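Local coordinates for protein secretin XcpQ (Pseudomonas aeruginosa, PDB 4E9J) that forms the outer-membrane channel of the type II secretion system that exports proteins such as elastase LasB, represented here by its periplasmic N0, N1 and N2 domains, at residues N25-D30 / S57-A62; L113-I118 / A150-D155; S179-R184 / L221-P226. All coordinates share one frame; numbering follows the deposited sequence.

Interaction 1 (N25-D30 / S57-A62); sequences NLKDAD and SVVSKA
The flat carboxamide of N25 meets V59 through its oxygen: OD1 sits 3.5 Å from V59 CG2, and K27 NZ comes to the same oxygen in the carbonyl plane, on a lone pair, at 3.1 Å. The two side chains N25 and V59 lie side by side, pointing the same way. The lysine side chain crosses the valine obliquely, with K27 CE 3.5 Å from V59 CG2, and the bend at chi4 (65°) sets NZ, which bonds N25 OD1. V59 CG2 thus touches both N25 OD1 and K27 CE. On the other face L26 and V58 form an antiparallel hydrogen-bonded pair: L26 N gives to V58 O at 2.8 Å and V58 N to L26 O at 2.7 Å. Their side chains turn to the interior, where F34 of helix 31-42 packs on both and V58 also touches L72 and V76 of helix 66-79. Past K27 a side chain takes over from the backbone. S57 OG, beside its own backbone N (chi1 -63°), accepts a hydrogen bond from D28 N at 3.0 Å, almost straight (175°). D28 has left-handed backbone angles, and D28 and A29 both face V56. This is a G1 beta bulge, at which strand 21-30 of the N0 domain turns a corner before D30 caps helix 31-42.

Interaction 2 (L113-I118 / A150-D155); sequences LETRVI and ALIISD
T115 and S154 meet through matching torsions: each hydroxyl is anti to its own carbonyl carbon (chi1 -59° and -63°), which brings T115 OG1 within 2.9 Å of S154 OG. Either could be the donor, and S154 OG has a second hydroxyl partner in T79. The same T115 torsion sends CG2 to I152 CG2, 3.5 Å away. Further along this face V117 spreads its methyls, CG1 to A150 CB at 3.6 Å and CG2 to I152 CG1 at 3.9 Å. On the other face I118 CD1 reaches I153 CG1 at 4.1 Å. Six backbone hydrogen bonds join the antiparallel strands of the N1 domain, from the E114–D155 pair to I118–L151. On the I118 and I153 face, E114 OE2 lies in the plane of the R116 guanidinium, 2.9 Å from NE, while NE meets that oxygen from above the carboxylate plane. R116 NH1 makes a second salt bridge, to E164, and E114 OE1 a hydrogen bond to S157. The T115 and I152 side chains pack on helix 66-79, which belongs to N0, while L151 and I153 lie against helices 125-132 and 157-171. Strand 114-119 is flanked by the parallel strand 55-61, and strand 150-155 by the antiparallel strand 141-145.

Interaction 3 (S179-R184 / L221-P226); sequences SVINLR and LIILGP
L221 is the first residue of 221-226 and pairs with I181 in the antiparallel three-stranded sheet of N2: L221 N gives to I181 O and I181 N to L221 O, both at 2.9 Å. Its side chain, with CG anti to the carbonyl carbon (chi1 -59°), lies across that of L183, whose CD1 comes 4.0 Å from L221 CG and whose CD2 nears L221 CD1. I222 turns to the other face, together with its partner V180, with I222 CG1 4.3 Å from V180 CG2; L131 and P134 of the N1 region pack on I222 there. I223 returns to the L221 side and pairs with S179. I223 N gives a hydrogen bond to S179 O at 2.8 Å, nearly straight at 176°, and I223 CG1 lies 4.3 Å from I181 CD1, beneath helix 227-240. After L224 the strand ends: G225 takes a backbone shape that calls for glycine, and P226 stands at the N-cap of that helix. Strand 178-182 is an edge strand, and S179 and V180 continue the sheet antiparallel into the second subunit, where S179 OG is hydrogen-bonded to S179 OG of that subunit. Within the chain, backbone bonds and apolar packing carry the contact.

In the fold
From the N terminus, interaction 1 comes first, closing a loop that holds helix 31-42 within N0. Interaction 2 follows once that loop is complete and closes a loop holding helix 125-132 and strand 141-145 in N1. Interaction 3 closes the last loop, around helix 188-201 and strand 211-215 in N2. The three run in series, with no nesting or crossing. Interactions 1 and 2 have centres 10 Å apart and share one sheet, because strands 55-61 and 114-119 are neighbours, so one sheet runs from N0 into N1. Interaction 3 stands apart, its nearest atoms about 13 Å from those of interaction 2, in a separate sheet that reaches the second subunit.

Interaction 1 (N25-D30 / S57-A62)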
loop_
_atom_site.group_PDB
_atom_site.type_symbol
_atom_site.label_atom_id
_atom_site.label_comp_id
_atom_site.label_asym_id
_atom_site.label_seq_id
_atom_site.Cartn_x
_atom_site.Cartn_y
_atom_site.Cartn_z
ATOM N N ASN A 25 -17.851 -18.957 -9.181
ATOM C CA ASN A 25 -18.186 -18.114 -10.334
ATOM C C ASN A 25 -19.594 -17.563 -10.115
ATOM O O ASN A 25 -20.577 -18.028 -10.691
ATOM C CB ASN A 25 -18.030 -18.864 -11.663
ATOM C CG ASN A 25 -18.007 -17.948 -12.865
ATOM O OD1 ASN A 25 -18.408 -16.775 -12.807
ATOM N ND2 ASN A 25 -17.524 -18.451 -13.988
ATOM N N LEU A 26 -19.670 -16.600 -9.204
ATOM C CA LEU A 26 -20.916 -15.972 -8.789
ATOM C C LEU A 26 -21.052 -14.690 -9.545
ATOM O O LEU A 26 -20.125 -13.893 -9.519
ATOM C CB LEU A 26 -20.858 -15.715 -7.285
ATOM C CG LEU A 26 -22.095 -15.161 -6.643
ATOM C CD1 LEU A 26 -23.274 -16.105 -6.831
ATOM C CD2 LEU A 26 -21.838 -14.912 -5.174
ATOM N N LYS A 27 -22.170 -14.498 -10.258
ATOM C CA LYS A 27 -22.396 -13.306 -11.075
ATOM C C LYS A 27 -23.675 -12.619 -10.663
ATOM O O LYS A 27 -24.697 -13.279 -10.504
ATOM C CB LYS A 27 -22.487 -13.692 -12.555
ATOM C CG LYS A 27 -21.183 -14.174 -13.131
ATOM C CD LYS A 27 -20.308 -13.004 -13.579
ATOM C CE LYS A 27 -18.863 -13.384 -13.692
ATOM N NZ LYS A 27 -18.615 -14.396 -14.756
ATOM N N ASP A 28 -23.596 -11.300 -10.459
ATOM C CA ASP A 28 -24.698 -10.400 -10.112
ATOM C C ASP A 28 -25.570 -10.907 -8.964
ATOM O O ASP A 28 -26.804 -10.851 -9.024
ATOM C CB ASP A 28 -25.522 -10.088 -11.373
ATOM C CG ASP A 28 -24.674 -9.497 -12.472
ATOM O OD1 ASP A 28 -24.304 -8.309 -12.357
ATOM O OD2 ASP A 28 -24.371 -10.223 -13.446
ATOM N N ALA A 29 -24.921 -11.424 -7.920
ATOM C CA ALA A 29 -25.628 -11.944 -6.765
ATOM C C ALA A 29 -25.702 -10.896 -5.673
ATOM O O ALA A 29 -24.833 -10.033 -5.569
ATOM C CB ALA A 29 -24.925 -13.188 -6.246
ATOM N N ASP A 30 -26.719 -10.996 -4.846
ATOM C CA ASP A 30 -26.848 -10.108 -3.702
ATOM C C ASP A 30 -25.642 -10.386 -2.795
ATOM O O ASP A 30 -25.226 -11.545 -2.664
ATOM C CB ASP A 30 -28.151 -10.391 -2.935
ATOM C CG ASP A 30 -28.525 -9.299 -1.960
ATOM O OD1 ASP A 30 -27.716 -9.013 -1.049
ATOM O OD2 ASP A 30 -29.624 -8.726 -2.105
ATOM N N SER A 57 -20.152 -9.785 -8.019
ATOM C CA SER A 57 -19.722 -10.821 -8.938
ATOM C C SER A 57 -18.351 -11.266 -8.394
ATOM O O SER A 57 -17.467 -10.430 -8.195
ATOM C CB SER A 57 -19.642 -10.302 -10.371
ATOM O OG SER A 57 -20.920 -9.889 -10.838
ATOM N N VAL A 58 -18.212 -12.556 -8.066
ATOM C CA VAL A 58 -17.010 -13.114 -7.453
ATOM C C VAL A 58 -16.598 -14.318 -8.251
ATOM O O VAL A 58 -17.389 -15.250 -8.408
ATOM C CB VAL A 58 -17.276 -13.473 -5.982
ATOM C CG1 VAL A 58 -16.000 -13.953 -5.296
ATOM C CG2 VAL A 58 -17.877 -12.287 -5.248
ATOM N N VAL A 59 -15.349 -14.314 -8.723
ATOM C CA VAL A 59 -14.841 -15.339 -9.626
ATOM C C VAL A 59 -13.446 -15.798 -9.261
ATOM O O VAL A 59 -12.565 -14.970 -9.056
ATOM C CB VAL A 59 -14.875 -14.773 -11.064
ATOM C CG1 VAL A 59 -14.250 -15.731 -12.080
ATOM C CG2 VAL A 59 -16.291 -14.392 -11.470
ATOM N N SER A 60 -13.261 -17.130 -9.154
ATOM C CA SER A 60 -11.959 -17.753 -8.972
ATOM C C SER A 60 -11.964 -19.055 -9.754
ATOM O O SER A 60 -12.709 -19.969 -9.394
ATOM C CB SER A 60 -11.655 -18.009 -7.501
ATOM O OG SER A 60 -10.336 -18.496 -7.299
ATOM N N LYS A 61 -11.192 -19.103 -10.852
ATOM C CA LYS A 61 -11.002 -20.305 -11.661
ATOM C C LYS A 61 -9.891 -21.148 -10.986
ATOM O O LYS A 61 -9.879 -22.370 -11.123
ATOM C CB LYS A 61 -10.653 -19.956 -13.127
ATOM N N ALA A 62 -9.008 -20.490 -10.212
ATOM C CA ALA A 62 -7.996 -21.134 -9.393
ATOM C C ALA A 62 -8.658 -21.773 -8.175
ATOM O O ALA A 62 -9.596 -21.202 -7.597
ATOM C CB ALA A 62 -7.001 -20.098 -8.899
#

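Interaction 2 (L113-I118 / A150-D155)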
loop_
_atom_site.group_PDB
_atom_site.type_symbol
_atom_site.label_atom_id
_atom_site.label_comp_id
_atom_site.label_asym_id
_atom_site.label_seq_id
_atom_site.Cartn_x
_atom_site.Cartn_y
_atom_site.Cartn_z
ATOM N N LEU A 113 -19.333 -4.163 -9.960
ATOM C CA LEU A 113 -17.931 -4.468 -9.668
ATOM C C LEU A 113 -17.737 -5.968 -9.569
ATOM O O LEU A 113 -18.514 -6.643 -8.892
ATOM C CB LEU A 113 -17.485 -3.818 -8.341
ATOM C CG LEU A 113 -17.587 -2.307 -8.263
ATOM C CD1 LEU A 113 -16.979 -1.798 -6.977
ATOM C CD2 LEU A 113 -16.931 -1.649 -9.452
ATOM N N GLU A 114 -16.706 -6.496 -10.247
ATOM C CA GLU A 114 -16.365 -7.911 -10.145
ATOM C C GLU A 114 -15.102 -8.023 -9.310
ATOM O O GLU A 114 -14.203 -7.216 -9.486
ATOM C CB GLU A 114 -16.152 -8.567 -11.516
ATOM C CG GLU A 114 -15.737 -10.040 -11.438
ATOM C CD GLU A 114 -15.418 -10.736 -12.749
ATOM O OE1 GLU A 114 -15.963 -10.329 -13.800
ATOM O OE2 GLU A 114 -14.642 -11.718 -12.720
ATOM N N THR A 115 -15.048 -9.007 -8.385
ATOM C CA THR A 115 -13.869 -9.353 -7.587
ATOM C C THR A 115 -13.317 -10.667 -8.167
ATOM O O THR A 115 -13.931 -11.718 -7.975
ATOM C CB THR A 115 -14.218 -9.474 -6.126
ATOM O OG1 THR A 115 -14.750 -8.220 -5.687
ATOM C CG2 THR A 115 -13.004 -9.859 -5.279
ATOM N N ARG A 116 -12.176 -10.607 -8.888
ATOM C CA ARG A 116 -11.594 -11.762 -9.549
ATOM C C ARG A 116 -10.238 -12.155 -8.959
ATOM O O ARG A 116 -9.435 -11.273 -8.680
ATOM C CB ARG A 116 -11.397 -11.448 -11.045
ATOM C CG ARG A 116 -11.140 -12.714 -11.836
ATOM C CD ARG A 116 -10.843 -12.459 -13.276
ATOM N NE ARG A 116 -12.029 -12.014 -14.007
ATOM C CZ ARG A 116 -12.058 -11.770 -15.307
ATOM N NH1 ARG A 116 -10.953 -11.901 -16.040
ATOM N NH2 ARG A 116 -13.188 -11.367 -15.889
ATOM N N VAL A 117 -9.978 -13.464 -8.778
ATOM C CA VAL A 117 -8.686 -13.981 -8.335
ATOM C C VAL A 117 -7.930 -14.343 -9.614
ATOM O O VAL A 117 -8.469 -15.043 -10.471
ATOM C CB VAL A 117 -8.827 -15.214 -7.412
ATOM C CG1 VAL A 117 -7.453 -15.741 -6.999
ATOM C CG2 VAL A 117 -9.646 -14.891 -6.172
ATOM N N ILE A 118 -6.704 -13.851 -9.758
ATOM C CA ILE A 118 -5.855 -14.068 -10.934
ATOM C C ILE A 118 -4.654 -14.839 -10.456
ATOM O O ILE A 118 -3.880 -14.310 -9.673
ATOM C CB ILE A 118 -5.431 -12.720 -11.597
ATOM C CG1 ILE A 118 -6.678 -11.915 -12.032
ATOM C CG2 ILE A 118 -4.545 -12.970 -12.822
ATOM C CD1 ILE A 118 -6.394 -10.541 -12.700
ATOM N N ALA A 150 -1.534 -15.767 -6.129
ATOM C CA ALA A 150 -2.615 -15.130 -6.831
ATOM C C ALA A 150 -2.826 -13.708 -6.351
ATOM O O ALA A 150 -2.404 -13.330 -5.252
ATOM C CB ALA A 150 -3.899 -15.950 -6.646
ATOM N N LEU A 151 -3.484 -12.922 -7.199
ATOM C CA LEU A 151 -3.869 -11.536 -6.937
ATOM C C LEU A 151 -5.395 -11.500 -6.874
ATOM O O LEU A 151 -6.021 -12.154 -7.684
ATOM C CB LEU A 151 -3.460 -10.642 -8.129
ATOM C CG LEU A 151 -1.986 -10.388 -8.329
ATOM C CD1 LEU A 151 -1.729 -9.740 -9.683
ATOM C CD2 LEU A 151 -1.428 -9.517 -7.221
ATOM N N ILE A 152 -5.972 -10.685 -6.004
ATOM C CA ILE A 152 -7.412 -10.443 -5.974
ATOM C C ILE A 152 -7.572 -9.026 -6.486
ATOM O O ILE A 152 -7.015 -8.125 -5.875
ATOM C CB ILE A 152 -8.060 -10.563 -4.594
ATOM C CG1 ILE A 152 -7.993 -11.985 -4.077
ATOM C CG2 ILE A 152 -9.555 -10.096 -4.680
ATOM C CD1 ILE A 152 -8.139 -12.089 -2.594
ATOM N N ILE A 153 -8.318 -8.831 -7.585
ATOM C CA ILE A 153 -8.596 -7.509 -8.157
ATOM C C ILE A 153 -10.108 -7.251 -8.189
ATOM O O ILE A 153 -10.841 -8.118 -8.634
ATOM C CB ILE A 153 -8.040 -7.427 -9.607
ATOM C CG1 ILE A 153 -6.543 -7.809 -9.631
ATOM C CG2 ILE A 153 -8.315 -6.022 -10.235
ATOM C CD1 ILE A 153 -5.615 -7.046 -10.674
ATOM N N SER A 154 -10.539 -6.035 -7.837
ATOM C CA SER A 154 -11.928 -5.613 -7.974
ATOM C C SER A 154 -12.030 -4.464 -8.972
ATOM O O SER A 154 -11.354 -3.466 -8.802
ATOM C CB SER A 154 -12.547 -5.188 -6.651
ATOM O OG SER A 154 -12.588 -6.283 -5.760
ATOM N N ASP A 155 -12.855 -4.626 -10.018
ATOM C CA ASP A 155 -13.074 -3.624 -11.074
ATOM C C ASP A 155 -14.244 -4.049 -11.991
ATOM O O ASP A 155 -14.856 -5.095 -11.751
ATOM C CB ASP A 155 -11.784 -3.474 -11.925
ATOM C CG ASP A 155 -11.529 -2.084 -12.467
ATOM O OD1 ASP A 155 -12.501 -1.336 -12.651
ATOM O OD2 ASP A 155 -10.378 -1.800 -12.848
#

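Interaction 3 (S179-R184 / L221-P226)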
loop_
_atom_site.group_PDB
_atom_site.type_symbol
_atom_site.label_atom_id
_atom_site.label_comp_id
_atom_site.label_asym_id
_atom_site.label_seq_id
_atom_site.Cartn_x
_atom_site.Cartn_y
_atom_site.Cartn_z
ATOM N N SER A 179 12.647 1.583 -12.275
ATOM C CA SER A 179 12.977 2.974 -11.961
ATOM C C SER A 179 11.722 3.819 -12.125
ATOM O O SER A 179 10.911 3.556 -13.015
ATOM C CB SER A 179 14.075 3.522 -12.858
ATOM O OG SER A 179 15.298 2.958 -12.442
ATOM N N VAL A 180 11.562 4.809 -11.257
ATOM C CA VAL A 180 10.436 5.733 -11.261
ATOM C C VAL A 180 10.909 7.157 -11.574
ATOM O O VAL A 180 11.869 7.630 -10.963
ATOM C CB VAL A 180 9.717 5.661 -9.910
ATOM C CG1 VAL A 180 8.666 6.751 -9.798
ATOM C CG2 VAL A 180 9.123 4.276 -9.701
ATOM N N ILE A 181 10.219 7.830 -12.532
ATOM C CA ILE A 181 10.486 9.215 -12.929
ATOM C C ILE A 181 9.231 10.035 -12.766
ATOM O O ILE A 181 8.261 9.789 -13.470
ATOM C CB ILE A 181 10.993 9.342 -14.359
ATOM C CG1 ILE A 181 12.230 8.517 -14.568
ATOM C CG2 ILE A 181 11.260 10.837 -14.719
ATOM C CD1 ILE A 181 12.556 8.359 -15.987
ATOM N N ASN A 182 9.268 11.027 -11.891
ATOM C CA ASN A 182 8.165 11.949 -11.635
ATOM C C ASN A 182 8.332 13.072 -12.632
ATOM O O ASN A 182 9.275 13.818 -12.529
ATOM C CB ASN A 182 8.260 12.497 -10.224
ATOM C CG ASN A 182 8.174 11.409 -9.210
ATOM O OD1 ASN A 182 7.105 10.941 -8.898
ATOM N ND2 ASN A 182 9.301 10.934 -8.721
ATOM N N LEU A 183 7.476 13.170 -13.628
ATOM C CA LEU A 183 7.628 14.187 -14.668
ATOM C C LEU A 183 7.202 15.558 -14.161
ATOM O O LEU A 183 6.059 15.720 -13.759
ATOM C CB LEU A 183 6.820 13.797 -15.913
ATOM C CG LEU A 183 7.125 12.450 -16.536
ATOM C CD1 LEU A 183 6.006 12.032 -17.426
ATOM C CD2 LEU A 183 8.432 12.466 -17.289
ATOM N N ARG A 184 8.120 16.539 -14.155
ATOM C CA ARG A 184 7.796 17.897 -13.684
ATOM C C ARG A 184 7.122 18.770 -14.766
ATOM O O ARG A 184 6.318 19.617 -14.426
ATOM C CB ARG A 184 9.081 18.595 -13.163
ATOM C CG ARG A 184 8.845 19.960 -12.552
ATOM C CD ARG A 184 10.084 20.510 -11.867
ATOM N NE ARG A 184 9.838 21.818 -11.257
ATOM C CZ ARG A 184 10.769 22.616 -10.735
ATOM N NH1 ARG A 184 12.054 22.259 -10.754
ATOM N NH2 ARG A 184 10.428 23.782 -10.198
ATOM N N LEU A 221 6.438 7.923 -14.631
ATOM C CA LEU A 221 6.726 6.767 -15.459
ATOM C C LEU A 221 7.398 5.718 -14.621
ATOM O O LEU A 221 8.278 6.036 -13.817
ATOM C CB LEU A 221 7.711 7.132 -16.584
ATOM C CG LEU A 221 7.278 8.216 -17.544
ATOM C CD1 LEU A 221 8.396 8.525 -18.519
ATOM C CD2 LEU A 221 6.013 7.824 -18.269
ATOM N N ILE A 222 7.054 4.462 -14.873
ATOM C CA ILE A 222 7.710 3.305 -14.248
ATOM C C ILE A 222 8.430 2.605 -15.388
ATOM O O ILE A 222 7.787 2.256 -16.363
ATOM C CB ILE A 222 6.711 2.402 -13.557
ATOM C CG1 ILE A 222 6.029 3.147 -12.405
ATOM C CG2 ILE A 222 7.388 1.126 -13.063
ATOM C CD1 ILE A 222 4.699 2.503 -11.971
ATOM N N ILE A 223 9.757 2.523 -15.317
ATOM C CA ILE A 223 10.579 1.939 -16.365
ATOM C C ILE A 223 11.093 0.577 -15.901
ATOM O O ILE A 223 11.703 0.475 -14.836
ATOM C CB ILE A 223 11.762 2.870 -16.691
ATOM C CG1 ILE A 223 11.318 4.346 -16.906
ATOM C CG2 ILE A 223 12.582 2.316 -17.901
ATOM C CD1 ILE A 223 10.203 4.545 -17.970
ATOM N N LEU A 224 10.894 -0.452 -16.729
ATOM C CA LEU A 224 11.328 -1.818 -16.452
ATOM C C LEU A 224 12.227 -2.293 -17.548
ATOM O O LEU A 224 12.280 -1.690 -18.619
ATOM C CB LEU A 224 10.137 -2.723 -16.379
ATOM C CG LEU A 224 9.237 -2.432 -15.198
ATOM C CD1 LEU A 224 7.855 -2.024 -15.699
ATOM C CD2 LEU A 224 9.206 -3.600 -14.253
ATOM N N GLY A 225 12.925 -3.378 -17.263
ATOM C CA GLY A 225 13.798 -4.048 -18.213
ATOM C C GLY A 225 15.070 -4.565 -17.601
ATOM O O GLY A 225 15.312 -4.367 -16.409
ATOM N N PRO A 226 15.934 -5.183 -18.422
ATOM C CA PRO A 226 17.249 -5.606 -17.918
ATOM C C PRO A 226 18.077 -4.375 -17.493
ATOM O O PRO A 226 17.785 -3.245 -17.924
ATOM C CB PRO A 226 17.847 -6.391 -19.085
ATOM C CG PRO A 226 17.128 -5.958 -20.268
ATOM C CD PRO A 226 15.789 -5.462 -19.866
#